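Uncharacterized protein (Eubacterium ventriosum, PDB 3FDI) is of unknown function but belongs to the cytidylate kinase-like family of P-loop NTPases, so it may transfer phosphate from a nucleotide to a substrate. Local coordinates at residues K60-A65 with F162-S166; I90-N95 with I111-N115. All coordinates share one frame. Residues are numbered along the deposited sequence.

Contact 1 (60-65 with 162-166) and contact 2 (90-95 with 111-115) lie with their centres about 14 Å apart and share no residue; their first segments lie on consecutive helices, 60-66 in contact 1 and 81-95 in contact 2. Contact 2, nested in sequence inside the loop that contact 1 closes, is the more buried: aliphatic side chains pack beside the parallel sheet, and one asparagine pair hydrogen-bonds. Contact 1 is partly buried and mainly aromatic; it has no hydrogen bond between its segments, ends in an exposed Lys-Glu pair and is covered in part by a second subunit, whereas no other chain touches contact 2. Helix 108-111 connects them, Glu-110 touching Pro-61 and Ile-111 belonging to contact 2.

Contact 1: residues K60-A65 with F162-S166; sequences KPMNFA and FYCES
A mainly aromatic contact joins the first turn of helix 60-66 to the C-terminal end of helix 142-163 at a subunit interface. Pro-61 and Tyr-163 set the register, CA atoms 4.7 Å apart; Pro-61 CA makes a CA-H...O contact with Tyr-163 O (3.3 Å), and Pro-61 CB lies 4.0 Å from Tyr-163 CB. Residues 60-65 are helical; Cys-164 (phi/psi -114/161) leaves the helix. Phe-64 and Phe-162, both chi1 t, form a T-shaped pair: the Phe-64 edge meets the Phe-162 face, centroids 4.7 Å apart and planes at 73°, Phe-64 CE2 3.0 Å from Phe-162 O and 3.3 Å from Phe-162 CZ. Ala-65 CB sits 4.1 Å from Tyr-163 CE1 at the ring edge. Exposed Lys-60 CE lies 2.9 Å from Glu-165 OE1, but Lys-60 NZ, 4.1 Å from that OE1, is beyond a salt bridge. Lys-151 and Lys-154 of the second subunit make cation-pi contacts with Phe-64; Lys-154 also hydrogen-bonds to Phe-162 O and Cys-164 O. Helix 81-95 lies behind, Phe-87 meeting Tyr-163 edge-to-face; helix 108-111 adjoins through Glu-110.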
ATOM      1  N   LYS B  60      -6.681  19.945   1.985  1.00 58.35           N
ATOM      2  CA  LYS B  60      -5.675  19.180   1.208  1.00 57.09           C
ATOM      3  C   LYS B  60      -6.055  18.868  -0.262  1.00 54.59           C
ATOM      4  O   LYS B  60      -5.232  19.030  -1.155  1.00 53.80           O
ATOM      5  CB  LYS B  60      -5.285  17.876   1.975  1.00 57.72           C
ATOM      6  CG  LYS B  60      -4.568  18.128   3.356  1.00 59.26           C
ATOM      7  CD  LYS B  60      -3.833  16.867   3.897  1.00 62.31           C
ATOM      8  CE  LYS B  60      -2.566  17.224   4.768  1.00 64.03           C
ATOM      9  NZ  LYS B  60      -2.836  17.853   6.102  1.00 66.22           N
ATOM     10  N   PRO B  61      -7.297  18.426  -0.516  1.00 52.72           N
ATOM     11  CA  PRO B  61      -7.672  18.062  -1.892  1.00 51.70           C
ATOM     12  C   PRO B  61      -7.672  19.252  -2.823  1.00 50.97           C
ATOM     13  O   PRO B  61      -7.363  19.120  -4.021  1.00 51.49           O
ATOM     14  CB  PRO B  61      -9.112  17.499  -1.748  1.00 51.64           C
ATOM     15  CG  PRO B  61      -9.311  17.192  -0.337  1.00 51.62           C
ATOM     16  CD  PRO B  61      -8.357  18.084   0.453  1.00 53.14           C
HETATM   17  N   MSE B  62      -8.004  20.414  -2.277  1.00 49.86           N
HETATM   18  CA  MSE B  62      -8.054  21.620  -3.069  1.00 49.08           C
HETATM   19  C   MSE B  62      -6.667  22.158  -3.360  1.00 47.94           C
HETATM   20  O   MSE B  62      -6.362  22.462  -4.514  1.00 45.98           O
HETATM   21  CB  MSE B  62      -8.920  22.676  -2.396  1.00 49.45           C
HETATM   22  CG  MSE B  62     -10.425  22.341  -2.415  1.00 51.05           C
HETATM   23 SE   MSE B  62     -11.397  23.980  -1.887  1.00 56.69          SE
HETATM   24  CE  MSE B  62     -10.137  25.252  -2.610  1.00 50.42           C
ATOM     25  N   ASN B  63      -5.830  22.264  -2.325  1.00 47.43           N
ATOM     26  CA  ASN B  63      -4.437  22.699  -2.518  1.00 47.38           C
ATOM     27  C   ASN B  63      -3.780  21.781  -3.545  1.00 46.27           C
ATOM     28  O   ASN B  63      -3.166  22.216  -4.504  1.00 45.35           O
ATOM     29  CB  ASN B  63      -3.634  22.623  -1.202  1.00 48.37           C
ATOM     30  CG  ASN B  63      -4.237  23.476  -0.083  1.00 49.90           C
ATOM     31  OD1 ASN B  63      -4.415  24.682  -0.232  1.00 50.46           O
ATOM     32  ND2 ASN B  63      -4.554  22.833   1.045  1.00 53.32           N
ATOM     33  N   PHE B  64      -3.963  20.488  -3.346  1.00 46.15           N
ATOM     34  CA  PHE B  64      -3.421  19.489  -4.273  1.00 46.12           C
ATOM     35  C   PHE B  64      -3.915  19.675  -5.726  1.00 45.05           C
ATOM     36  O   PHE B  64      -3.115  19.715  -6.684  1.00 44.38           O
ATOM     37  CB  PHE B  64      -3.772  18.090  -3.747  1.00 46.79           C
ATOM     38  CG  PHE B  64      -3.129  16.994  -4.512  1.00 47.85           C
ATOM     39  CD1 PHE B  64      -1.764  16.699  -4.330  1.00 50.38           C
ATOM     40  CD2 PHE B  64      -3.857  16.253  -5.419  1.00 48.69           C
ATOM     41  CE1 PHE B  64      -1.137  15.682  -5.063  1.00 49.12           C
ATOM     42  CE2 PHE B  64      -3.239  15.238  -6.141  1.00 48.43           C
ATOM     43  CZ  PHE B  64      -1.873  14.952  -5.963  1.00 47.73           C
ATOM     44  N   ALA B  65      -5.236  19.799  -5.868  1.00 44.36           N
ATOM     45  CA  ALA B  65      -5.856  20.148  -7.160  1.00 43.52           C
ATOM     46  C   ALA B  65      -5.211  21.394  -7.782  1.00 42.73           C
ATOM     47  O   ALA B  65      -5.008  21.465  -8.988  1.00 41.87           O
ATOM     48  CB  ALA B  65      -7.365  20.346  -6.992  1.00 43.20           C
ATOM     49  N   PHE B 162      -5.943   9.885  -4.990  1.00 38.17           N
ATOM     50  CA  PHE B 162      -5.284  10.945  -5.690  1.00 37.96           C
ATOM     51  C   PHE B 162      -5.474  12.251  -4.921  1.00 38.31           C
ATOM     52  O   PHE B 162      -4.499  12.965  -4.719  1.00 38.66           O
ATOM     53  CB  PHE B 162      -5.804  11.129  -7.099  1.00 37.55           C
ATOM     54  CG  PHE B 162      -5.085  12.242  -7.855  1.00 36.90           C
ATOM     55  CD1 PHE B 162      -3.752  12.097  -8.213  1.00 36.17           C
ATOM     56  CD2 PHE B 162      -5.721  13.432  -8.144  1.00 37.00           C
ATOM     57  CE1 PHE B 162      -3.089  13.094  -8.906  1.00 38.97           C
ATOM     58  CE2 PHE B 162      -5.059  14.458  -8.835  1.00 38.50           C
ATOM     59  CZ  PHE B 162      -3.752  14.290  -9.230  1.00 37.19           C
ATOM     60  N   TYR B 163      -6.704  12.577  -4.513  1.00 37.92           N
ATOM     61  CA  TYR B 163      -6.947  13.882  -3.883  1.00 38.57           C
ATOM     62  C   TYR B 163      -6.690  13.934  -2.387  1.00 40.39           C
ATOM     63  O   TYR B 163      -6.440  15.017  -1.845  1.00 41.53           O
ATOM     64  CB  TYR B 163      -8.335  14.404  -4.156  1.00 37.65           C
ATOM     65  CG  TYR B 163      -8.542  14.778  -5.574  1.00 35.82           C
ATOM     66  CD1 TYR B 163      -8.016  15.960  -6.087  1.00 34.90           C
ATOM     67  CD2 TYR B 163      -9.276  13.961  -6.429  1.00 32.84           C
ATOM     68  CE1 TYR B 163      -8.224  16.315  -7.409  1.00 31.16           C
ATOM     69  CE2 TYR B 163      -9.471  14.295  -7.743  1.00 29.21           C
ATOM     70  CZ  TYR B 163      -8.957  15.469  -8.215  1.00 31.28           C
ATOM     71  OH  TYR B 163      -9.164  15.770  -9.521  1.00 34.60           O
ATOM     72  N   CYS B 164      -6.699  12.795  -1.724  1.00 42.44           N
ATOM     73  CA  CYS B 164      -6.515  12.738  -0.290  1.00 44.60           C
ATOM     74  C   CYS B 164      -5.231  12.029   0.027  1.00 46.17           C
ATOM     75  O   CYS B 164      -4.692  11.288  -0.821  1.00 48.57           O
ATOM     76  CB  CYS B 164      -7.651  11.943   0.340  1.00 45.60           C
ATOM     77  SG  CYS B 164      -9.336  12.371  -0.207  1.00 48.75           S
ATOM     78  N   GLU B 165      -4.747  12.232   1.244  1.00 46.22           N
ATOM     79  CA  GLU B 165      -3.584  11.508   1.773  1.00 46.60           C
ATOM     80  C   GLU B 165      -4.024  10.288   2.581  1.00 45.13           C
ATOM     81  O   GLU B 165      -3.320   9.317   2.668  1.00 45.52           O
ATOM     82  CB  GLU B 165      -2.774  12.428   2.678  1.00 47.78           C
ATOM     83  CG  GLU B 165      -2.103  13.635   1.929  1.00 52.07           C
ATOM     84  CD  GLU B 165      -1.377  14.586   2.896  1.00 58.38           C
ATOM     85  OE1 GLU B 165      -1.693  14.515   4.111  1.00 63.17           O
ATOM     86  OE2 GLU B 165      -0.489  15.382   2.468  1.00 61.51           O
ATOM     87  N   SER B 166      -5.202  10.328   3.155  1.00 43.50           N
ATOM     88  CA  SER B 166      -5.791   9.130   3.780  1.00 43.82           C
ATOM     89  C   SER B 166      -6.190   8.093   2.686  1.00 43.27           C
ATOM     90  O   SER B 166      -6.301   8.414   1.497  1.00 42.76           O
ATOM     91  CB  SER B 166      -7.047   9.538   4.548  1.00 43.10           C
ATOM     92  OG  SER B 166      -7.948  10.044   3.554  1.00 46.63           O
TER

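Contact 2: residues I90-N95 with I111-N115; sequences IRKKAN and ILSDN
Ile-90 begins the last turns of helix 81-95, which pack against the end of helix 108-111 and the turn leading to strand 118-125. Its CB points toward the other segment, and with chi1 m and chi2 t its CG2 lies 4.1 Å from Ile-111 CG2 and 3.9 Å from Leu-112 CD1. At Arg-91, whose CA is 6.6 Å from that of Leu-112, CB lies 4.1 Å from Ile-111 CG2; the guanidinium leads away to Asn-88, Glu-96 and a cation-pi contact with Phe-57. Ala-94 N bonds to Ile-90 O (3.0 Å), and Ala-94 CB sits tightly against Leu-112 CD2 at 3.2 Å. Leu-112 (chi1 m, chi2 t), which leaves helical phi/psi at -106/18, reaches in between the helix and the sheet, where Ala-94 and Leu-112 both touch Ile-8 of the central strand 8-13: a helix covering one face of the parallel sheet, of order 2-3-1-4-5, of this P-loop NTPase-like fold. Asn-95 N keeps the helical bond to Arg-91 O (2.8 Å); its CA is 7.3 Å from Asn-115 CA, and its side chain, chi1 m, accepts a hydrogen bond at OD1 from Asn-115 ND2 (2.7 Å, 156°). Asn-115, chi1 t, closes a type I beta turn from Leu-112, its N bonded to Leu-112 O at 3.0 Å, and its OD1 accepts from Asn-117 N.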
ATOM      1  N   ILE B  90     -19.376  21.542  -1.823  1.00 36.42           N
ATOM      2  CA  ILE B  90     -19.551  20.762  -0.632  1.00 35.61           C
ATOM      3  C   ILE B  90     -19.122  21.529   0.589  1.00 36.09           C
ATOM      4  O   ILE B  90     -19.797  21.493   1.610  1.00 34.90           O
ATOM      5  CB  ILE B  90     -18.748  19.477  -0.754  1.00 35.40           C
ATOM      6  CG1 ILE B  90     -19.454  18.561  -1.767  1.00 37.48           C
ATOM      7  CG2 ILE B  90     -18.650  18.741   0.558  1.00 32.91           C
ATOM      8  CD1 ILE B  90     -18.738  17.197  -1.997  1.00 39.31           C
ATOM      9  N   ARG B  91     -17.994  22.223   0.456  1.00 37.19           N
ATOM     10  CA  ARG B  91     -17.430  23.010   1.524  1.00 38.32           C
ATOM     11  C   ARG B  91     -18.353  24.198   1.862  1.00 39.22           C
ATOM     12  O   ARG B  91     -18.613  24.463   3.019  1.00 39.82           O
ATOM     13  CB  ARG B  91     -16.034  23.485   1.104  1.00 38.96           C
ATOM     14  CG  ARG B  91     -15.228  24.244   2.175  1.00 40.17           C
ATOM     15  CD  ARG B  91     -14.125  25.148   1.566  1.00 40.69           C
ATOM     16  NE  ARG B  91     -14.717  26.164   0.699  1.00 40.54           N
ATOM     17  CZ  ARG B  91     -15.238  27.323   1.096  1.00 42.11           C
ATOM     18  NH1 ARG B  91     -15.249  27.700   2.382  1.00 44.94           N
ATOM     19  NH2 ARG B  91     -15.794  28.107   0.192  1.00 42.60           N
ATOM     20  N   LYS B  92     -18.837  24.902   0.851  1.00 40.22           N
ATOM     21  CA  LYS B  92     -19.745  26.031   1.065  1.00 41.77           C
ATOM     22  C   LYS B  92     -21.048  25.596   1.703  1.00 41.78           C
ATOM     23  O   LYS B  92     -21.502  26.232   2.639  1.00 41.89           O
ATOM     24  CB  LYS B  92     -20.057  26.773  -0.243  1.00 41.48           C
ATOM     25  CG  LYS B  92     -18.962  27.721  -0.683  1.00 43.58           C
ATOM     26  CD  LYS B  92     -19.349  28.492  -1.973  1.00 47.11           C
ATOM     27  CE  LYS B  92     -18.213  29.432  -2.450  1.00 49.55           C
ATOM     28  NZ  LYS B  92     -18.612  30.429  -3.508  1.00 50.85           N
ATOM     29  N   LYS B  93     -21.659  24.538   1.175  1.00 41.85           N
ATOM     30  CA  LYS B  93     -22.907  24.055   1.731  1.00 42.51           C
ATOM     31  C   LYS B  93     -22.698  23.638   3.189  1.00 42.81           C
ATOM     32  O   LYS B  93     -23.536  23.948   4.048  1.00 43.34           O
ATOM     33  CB  LYS B  93     -23.498  22.904   0.913  1.00 42.76           C
ATOM     34  CG  LYS B  93     -24.042  23.289  -0.458  1.00 43.67           C
ATOM     35  CD  LYS B  93     -25.202  24.292  -0.372  1.00 46.18           C
ATOM     36  CE  LYS B  93     -26.117  24.186  -1.582  1.00 46.93           C
ATOM     37  NZ  LYS B  93     -27.172  25.239  -1.687  1.00 47.35           N
ATOM     38  N   ALA B  94     -21.603  22.942   3.484  1.00 42.50           N
ATOM     39  CA  ALA B  94     -21.336  22.580   4.874  1.00 42.59           C
ATOM     40  C   ALA B  94     -21.026  23.751   5.810  1.00 42.57           C
ATOM     41  O   ALA B  94     -21.537  23.780   6.925  1.00 42.54           O
ATOM     42  CB  ALA B  94     -20.211  21.563   4.970  1.00 42.29           C
ATOM     43  N   ASN B  95     -20.175  24.675   5.375  1.00 43.00           N
ATOM     44  CA  ASN B  95     -19.460  25.560   6.311  1.00 43.64           C
ATOM     45  C   ASN B  95     -19.947  26.970   6.322  1.00 44.26           C
ATOM     46  O   ASN B  95     -19.834  27.652   7.330  1.00 43.84           O
ATOM     47  CB  ASN B  95     -17.965  25.611   6.024  1.00 42.90           C
ATOM     48  CG  ASN B  95     -17.297  24.305   6.289  1.00 43.94           C
ATOM     49  OD1 ASN B  95     -17.875  23.399   6.920  1.00 46.17           O
ATOM     50  ND2 ASN B  95     -16.084  24.155   5.767  1.00 40.56           N
ATOM     51  N   ILE B 111     -12.702  16.635   2.680  1.00 40.25           N
ATOM     52  CA  ILE B 111     -13.116  18.042   2.539  1.00 41.01           C
ATOM     53  C   ILE B 111     -13.723  18.669   3.837  1.00 41.90           C
ATOM     54  O   ILE B 111     -13.455  19.843   4.147  1.00 40.87           O
ATOM     55  CB  ILE B 111     -14.160  18.203   1.435  1.00 41.70           C
ATOM     56  CG1 ILE B 111     -13.548  17.874   0.073  1.00 42.11           C
ATOM     57  CG2 ILE B 111     -14.765  19.631   1.431  1.00 41.46           C
ATOM     58  CD1 ILE B 111     -14.567  17.941  -0.993  1.00 45.53           C
ATOM     59  N   LEU B 112     -14.505  17.878   4.569  1.00 41.39           N
ATOM     60  CA  LEU B 112     -15.243  18.338   5.712  1.00 42.36           C
ATOM     61  C   LEU B 112     -14.638  17.859   7.017  1.00 43.85           C
ATOM     62  O   LEU B 112     -15.305  17.803   8.054  1.00 43.79           O
ATOM     63  CB  LEU B 112     -16.674  17.867   5.572  1.00 42.03           C
ATOM     64  CG  LEU B 112     -17.436  18.449   4.384  1.00 40.48           C
ATOM     65  CD1 LEU B 112     -18.813  17.873   4.329  1.00 38.24           C
ATOM     66  CD2 LEU B 112     -17.455  20.021   4.407  1.00 37.80           C
ATOM     67  N   SER B 113     -13.382  17.452   6.925  1.00 46.18           N
ATOM     68  CA  SER B 113     -12.491  17.243   8.061  1.00 48.67           C
ATOM     69  C   SER B 113     -12.674  18.177   9.262  1.00 50.09           C
ATOM     70  O   SER B 113     -12.828  17.754  10.384  1.00 51.16           O
ATOM     71  CB  SER B 113     -11.055  17.468   7.593  1.00 48.88           C
ATOM     72  OG  SER B 113     -10.522  16.274   7.138  1.00 50.33           O
ATOM     73  N   ASP B 114     -12.591  19.460   9.037  1.00 52.10           N
ATOM     74  CA  ASP B 114     -12.612  20.369  10.181  1.00 53.92           C
ATOM     75  C   ASP B 114     -14.038  20.649  10.683  1.00 53.72           C
ATOM     76  O   ASP B 114     -14.196  21.391  11.653  1.00 55.18           O
ATOM     77  CB  ASP B 114     -11.921  21.682   9.841  1.00 54.43           C
ATOM     78  CG  ASP B 114     -12.478  22.307   8.614  1.00 57.59           C
ATOM     79  OD1 ASP B 114     -12.680  21.550   7.638  1.00 64.00           O
ATOM     80  OD2 ASP B 114     -12.704  23.545   8.601  1.00 65.39           O
ATOM     81  N   ASN B 115     -15.067  20.084  10.051  1.00 51.67           N
ATOM     82  CA  ASN B 115     -16.408  20.382  10.472  1.00 49.96           C
ATOM     83  C   ASN B 115     -16.811  19.333  11.472  1.00 49.13           C
ATOM     84  O   ASN B 115     -16.971  18.194  11.107  1.00 48.43           O
ATOM     85  CB  ASN B 115     -17.364  20.414   9.306  1.00 49.85           C
ATOM     86  CG  ASN B 115     -18.677  21.039   9.663  1.00 50.03           C
ATOM     87  OD1 ASN B 115     -19.310  20.658  10.648  1.00 50.78           O
ATOM     88  ND2 ASN B 115     -19.119  21.997   8.854  1.00 48.71           N
TER